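Local structure of beta-fructofuranosidase (6NOB) at residues G116-N130 / Q464-R476. The protein probably hydrolyses terminal beta-fructofuranoside residues, as sucrose-cleaving enzymes of glycoside hydrolase family 32 do. Residues are numbered along the deposited sequence; the frame is centred on the assembly and turned at random.
Sequences GRSGAHFEPFARWMN and QPCLANGMMSLPR
R127 and M129 bracket N469 in parallel pairing: N469 N donates to R127 O at 2.8 Å, and N469 O accepts a hydrogen bond from M129 N. Further along, M472 N reaches F122 O (3.1 Å), while water 1 ties F122 N to S473 O. Water 2 accepts from R127 NH2 and donates to the carbonyls of Q464 and L467; R127 NH1 donates to R75 O, and NH2 also forms a salt bridge with D99.

R117 lies with its guanidinium face over A468 N, and its NH1 sits 3.4 Å from A468 CB; a bend at chi3 (66°) brings the group round beside A468 and E123. Every donor nitrogen is used, close to the guanidinium plane: NE (2.9 Å) and NH1 both grip E123 OE1, NH1 also meets P124 O, and NH2 donates to F125 O. E123 OE2 is held from one face by S118 N and S118 OG. A methionine in place of R117 would probably leave the buried E123 carboxylate without this countercharge and the P124 and F125 carbonyls without the donors that R117 supplies.

H121 turns one ring face to L474 CD2, 4.3 Å from the centroid, and M472 O sits at its edge, 3.1 Å from H121 CD2; its nitrogens bond D588 and E593, the latter on strand 591-596. Buried polar groups are thus met by strand partners, an internal ion pair and bridging waters, binding the 116-126 loop to the start of strand 468-481 in the family 32 beta-propeller.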
loop_
_atom_site.group_PDB
_atom_site.type_symbol
_atom_site.label_atom_id
_atom_site.label_comp_id
_atom_site.label_asym_id
_atom_site.label_seq_id
_atom_site.Cartn_x
_atom_site.Cartn_y
_atom_site.Cartn_z
ATOM N N GLY A 116 16.320 5.166 9.549
ATOM C CA GLY A 116 14.942 5.513 9.275
ATOM C C GLY A 116 14.356 4.851 8.046
ATOM O O GLY A 116 13.151 4.996 7.801
ATOM N N ARG A 117 15.163 4.137 7.267
ATOM C CA ARG A 117 14.695 3.422 6.090
ATOM C C ARG A 117 14.798 1.920 6.316
ATOM O O ARG A 117 15.642 1.446 7.082
ATOM C CB ARG A 117 15.499 3.807 4.843
ATOM C CG ARG A 117 15.698 5.300 4.658
ATOM C CD ARG A 117 15.899 5.657 3.193
ATOM N NE ARG A 117 14.699 5.396 2.402
ATOM C CZ ARG A 117 14.404 6.011 1.261
ATOM N NH1 ARG A 117 13.289 5.710 0.612
ATOM N NH2 ARG A 117 15.221 6.934 0.771
ATOM N N SER A 118 13.922 1.173 5.647
ATOM C CA SER A 118 14.016 -0.276 5.658
ATOM C C SER A 118 15.024 -0.738 4.611
ATOM O O SER A 118 15.416 0.012 3.713
ATOM C CB SER A 118 12.653 -0.910 5.391
ATOM O OG SER A 118 12.260 -0.705 4.044
ATOM N N GLY A 119 15.437 -1.998 4.725
ATOM C CA GLY A 119 16.424 -2.542 3.814
ATOM C C GLY A 119 15.861 -3.408 2.704
ATOM O O GLY A 119 16.491 -3.549 1.652
ATOM N N ALA A 120 14.676 -3.993 2.916
ATOM C CA ALA A 120 14.129 -4.970 1.984
ATOM C C ALA A 120 12.681 -4.720 1.583
ATOM O O ALA A 120 12.129 -5.514 0.814
ATOM C CB ALA A 120 14.240 -6.387 2.569
ATOM N N HIS A 121 12.049 -3.663 2.077
ATOM C CA HIS A 121 10.696 -3.312 1.671
ATOM C C HIS A 121 10.748 -2.199 0.634
ATOM O O HIS A 121 11.666 -1.375 0.632
ATOM C CB HIS A 121 9.854 -2.870 2.871
ATOM C CG HIS A 121 9.595 -3.960 3.865
ATOM N ND1 HIS A 121 10.581 -4.476 4.678
ATOM C CD2 HIS A 121 8.459 -4.626 4.181
ATOM C CE1 HIS A 121 10.065 -5.418 5.447
ATOM N NE2 HIS A 121 8.779 -5.529 5.168
ATOM N N PHE A 122 9.758 -2.180 -0.256
ATOM C CA PHE A 122 9.735 -1.145 -1.280
ATOM C C PHE A 122 9.426 0.212 -0.659
ATOM O O PHE A 122 8.490 0.350 0.135
ATOM C CB PHE A 122 8.711 -1.453 -2.371
ATOM C CG PHE A 122 8.652 -0.390 -3.435
ATOM C CD1 PHE A 122 9.568 -0.385 -4.475
ATOM C CD2 PHE A 122 7.712 0.629 -3.370
ATOM C CE1 PHE A 122 9.534 0.603 -5.446
ATOM C CE2 PHE A 122 7.675 1.622 -4.335
ATOM C CZ PHE A 122 8.585 1.605 -5.376
ATOM N N GLU A 123 10.218 1.211 -1.029
ATOM C CA GLU A 123 10.000 2.605 -0.684
ATOM C C GLU A 123 10.364 3.445 -1.897
ATOM O O GLU A 123 11.230 3.049 -2.688
ATOM C CB GLU A 123 10.851 3.047 0.518
ATOM C CG GLU A 123 10.688 2.210 1.777
ATOM C CD GLU A 123 11.676 2.603 2.862
ATOM O OE1 GLU A 123 12.428 3.580 2.651
ATOM O OE2 GLU A 123 11.704 1.939 3.922
ATOM N N PRO A 124 9.720 4.593 -2.082
ATOM C CA PRO A 124 10.160 5.519 -3.129
ATOM C C PRO A 124 11.493 6.147 -2.752
ATOM O O PRO A 124 11.986 6.002 -1.631
ATOM C CB PRO A 124 9.037 6.556 -3.186
ATOM C CG PRO A 124 8.453 6.535 -1.812
ATOM C CD PRO A 124 8.546 5.105 -1.354
ATOM N N PHE A 125 12.088 6.848 -3.723
ATOM C CA PHE A 125 13.338 7.558 -3.467
ATOM C C PHE A 125 13.209 8.461 -2.248
ATOM O O PHE A 125 14.058 8.445 -1.351
ATOM C CB PHE A 125 13.738 8.383 -4.692
ATOM C CG PHE A 125 14.065 7.562 -5.904
ATOM C CD1 PHE A 125 15.017 6.559 -5.846
ATOM C CD2 PHE A 125 13.426 7.804 -7.109
ATOM C CE1 PHE A 125 15.321 5.808 -6.967
ATOM C CE2 PHE A 125 13.725 7.057 -8.231
ATOM C CZ PHE A 125 14.674 6.061 -8.161
ATOM N N ALA A 126 12.140 9.249 -2.203
ATOM C CA ALA A 126 11.860 10.166 -1.108
ATOM C C ALA A 126 10.388 10.551 -1.195
ATOM O O ALA A 126 9.634 9.994 -2.002
ATOM C CB ALA A 126 12.785 11.386 -1.169
ATOM N N ARG A 127 9.981 11.517 -0.368
ATOM C CA ARG A 127 8.621 12.052 -0.350
ATOM C C ARG A 127 7.609 10.999 0.103
ATOM O O ARG A 127 7.979 10.025 0.765
ATOM C CB ARG A 127 8.246 12.623 -1.724
ATOM C CG ARG A 127 9.329 13.498 -2.366
ATOM C CD ARG A 127 9.544 14.816 -1.621
ATOM N NE ARG A 127 10.551 14.713 -0.566
ATOM C CZ ARG A 127 11.860 14.839 -0.763
ATOM N NH1 ARG A 127 12.331 15.065 -1.981
ATOM N NH2 ARG A 127 12.702 14.734 0.257
ATOM N N TRP A 128 6.336 11.186 -0.244
ATOM C CA TRP A 128 5.231 10.438 0.347
ATOM C C TRP A 128 4.691 9.379 -0.605
ATOM O O TRP A 128 4.575 9.614 -1.812
ATOM C CB TRP A 128 4.092 11.383 0.749
ATOM C CG TRP A 128 2.785 10.694 1.051
ATOM C CD1 TRP A 128 1.852 10.263 0.147
ATOM C CD2 TRP A 128 2.256 10.384 2.349
ATOM N NE1 TRP A 128 0.788 9.691 0.801
ATOM C CE2 TRP A 128 1.008 9.755 2.151
ATOM C CE3 TRP A 128 2.717 10.572 3.655
ATOM C CZ2 TRP A 128 0.218 9.315 3.212
ATOM C CZ3 TRP A 128 1.929 10.134 4.708
ATOM C CH2 TRP A 128 0.693 9.514 4.479
ATOM N N MET A 129 4.321 8.227 -0.041
ATOM C CA MET A 129 3.665 7.153 -0.775
ATOM C C MET A 129 2.645 6.472 0.130
ATOM O O MET A 129 2.917 6.258 1.316
ATOM C CB MET A 129 4.687 6.121 -1.274
ATOM C CG MET A 129 4.066 4.823 -1.777
ATOM S SD MET A 129 5.277 3.558 -2.215
ATOM C CE MET A 129 5.749 2.955 -0.599
ATOM N N ASN A 130 1.470 6.133 -0.420
ATOM C CA ASN A 130 0.586 5.220 0.303
ATOM C C ASN A 130 0.153 4.019 -0.548
ATOM O O ASN A 130 0.986 3.158 -0.853
ATOM C CB ASN A 130 -0.630 5.953 0.908
ATOM C CG ASN A 130 -1.271 6.963 -0.025
ATOM O OD1 ASN A 130 -0.650 7.947 -0.419
ATOM N ND2 ASN A 130 -2.548 6.755 -0.327
ATOM N N GLN A 464 12.103 14.516 7.824
ATOM C CA GLN A 464 13.494 14.928 7.713
ATOM C C GLN A 464 13.916 14.778 6.258
ATOM O O GLN A 464 13.263 14.059 5.492
ATOM C CB GLN A 464 14.397 14.098 8.641
ATOM C CG GLN A 464 14.128 12.608 8.609
ATOM C CD GLN A 464 14.712 11.891 9.808
ATOM O OE1 GLN A 464 14.123 10.943 10.328
ATOM N NE2 GLN A 464 15.873 12.346 10.260
ATOM N N PRO A 465 14.978 15.463 5.841
ATOM C CA PRO A 465 15.407 15.371 4.441
ATOM C C PRO A 465 15.911 13.979 4.089
ATOM O O PRO A 465 16.205 13.150 4.955
ATOM C CB PRO A 465 16.534 16.405 4.344
ATOM C CG PRO A 465 16.307 17.333 5.486
ATOM C CD PRO A 465 15.735 16.486 6.579
ATOM N N CYS A 466 16.000 13.733 2.779
ATOM C CA CYS A 466 16.579 12.502 2.243
ATOM C C CYS A 466 15.896 11.266 2.820
ATOM O O CYS A 466 16.545 10.284 3.189
ATOM C CB CYS A 466 18.088 12.456 2.493
ATOM S SG CYS A 466 19.001 13.880 1.856
ATOM N N LEU A 467 14.568 11.318 2.907
ATOM C CA LEU A 467 13.794 10.240 3.501
ATOM C C LEU A 467 12.443 10.147 2.809
ATOM O O LEU A 467 11.927 11.136 2.284
ATOM C CB LEU A 467 13.587 10.456 5.004
ATOM C CG LEU A 467 13.291 9.209 5.834
ATOM C CD1 LEU A 467 14.563 8.409 6.031
ATOM C CD2 LEU A 467 12.662 9.570 7.171
ATOM N N ALA A 468 11.872 8.948 2.822
ATOM C CA ALA A 468 10.526 8.719 2.325
ATOM C C ALA A 468 9.585 8.440 3.490
ATOM O O ALA A 468 10.004 7.964 4.549
ATOM C CB ALA A 468 10.491 7.552 1.335
ATOM N N ASN A 469 8.309 8.753 3.289
ATOM C CA ASN A 469 7.250 8.405 4.230
ATOM C C ASN A 469 6.349 7.391 3.536
ATOM O O ASN A 469 5.463 7.762 2.760
ATOM C CB ASN A 469 6.467 9.636 4.676
ATOM C CG ASN A 469 5.420 9.313 5.738
ATOM O OD1 ASN A 469 4.961 8.176 5.857
ATOM N ND2 ASN A 469 5.040 10.320 6.512
ATOM N N GLY A 470 6.573 6.113 3.825
ATOM C CA GLY A 470 5.752 5.064 3.262
ATOM C C GLY A 470 6.553 3.873 2.785
ATOM O O GLY A 470 7.629 4.027 2.198
ATOM N N MET A 471 6.042 2.674 3.045
ATOM C CA MET A 471 6.640 1.464 2.509
ATOM C C MET A 471 5.535 0.449 2.264
ATOM O O MET A 471 4.440 0.543 2.825
ATOM C CB MET A 471 7.714 0.888 3.443
ATOM C CG MET A 471 7.179 -0.006 4.543
ATOM S SD MET A 471 8.491 -0.763 5.518
ATOM C CE MET A 471 9.151 0.661 6.377
ATOM N N MET A 472 5.831 -0.518 1.405
ATOM C CA MET A 472 4.921 -1.622 1.156
ATOM C C MET A 472 5.325 -2.825 1.996
ATOM O O MET A 472 6.491 -2.992 2.362
ATOM C CB MET A 472 4.901 -2.003 -0.324
ATOM C CG MET A 472 4.557 -0.849 -1.246
ATOM S SD MET A 472 2.869 -0.264 -1.007
ATOM C CE MET A 472 2.751 0.908 -2.348
ATOM N N SER A 473 4.335 -3.653 2.310
ATOM C CA SER A 473 4.583 -4.924 2.959
ATOM C C SER A 473 5.397 -5.838 2.040
ATOM O O SER A 473 5.589 -5.565 0.852
ATOM C CB SER A 473 3.255 -5.576 3.338
ATOM O OG SER A 473 2.592 -6.073 2.185
ATOM N N LEU A 474 5.905 -6.923 2.613
ATOM C CA LEU A 474 6.436 -7.945 1.727
ATOM C C LEU A 474 5.275 -8.729 1.117
ATOM O O LEU A 474 4.283 -8.994 1.801
ATOM C CB LEU A 474 7.379 -8.882 2.483
ATOM C CG LEU A 474 8.711 -8.268 2.931
ATOM C CD1 LEU A 474 9.459 -9.198 3.880
ATOM C CD2 LEU A 474 9.582 -7.920 1.728
ATOM N N PRO A 475 5.354 -9.081 -0.167
ATOM C CA PRO A 475 4.196 -9.696 -0.837
ATOM C C PRO A 475 3.800 -11.014 -0.188
ATOM O O PRO A 475 4.637 -11.888 0.054
ATOM C CB PRO A 475 4.680 -9.894 -2.279
ATOM C CG PRO A 475 6.175 -9.823 -2.210
ATOM C CD PRO A 475 6.494 -8.893 -1.080
ATOM N N ARG A 476 2.506 -11.149 0.098
ATOM C CA ARG A 476 1.966 -12.321 0.771
ATOM C C ARG A 476 1.091 -13.130 -0.179
ATOM O O ARG A 476 0.320 -12.569 -0.965
ATOM C CB ARG A 476 1.158 -11.916 2.006
ATOM C CG ARG A 476 1.983 -11.215 3.068
ATOM C CD ARG A 476 1.115 -10.654 4.181
ATOM N NE ARG A 476 1.871 -9.744 5.038
ATOM C CZ ARG A 476 1.369 -9.122 6.100
ATOM N NH1 ARG A 476 0.103 -9.314 6.443
ATOM N NH2 ARG A 476 2.132 -8.310 6.819
HETATM O O HOH W 1 7.968 -4.538 -0.475
HETATM O O HOH W 2 12.141 13.643 2.886
HETATM O O HOH W 3 3.060 6.990 4.165
#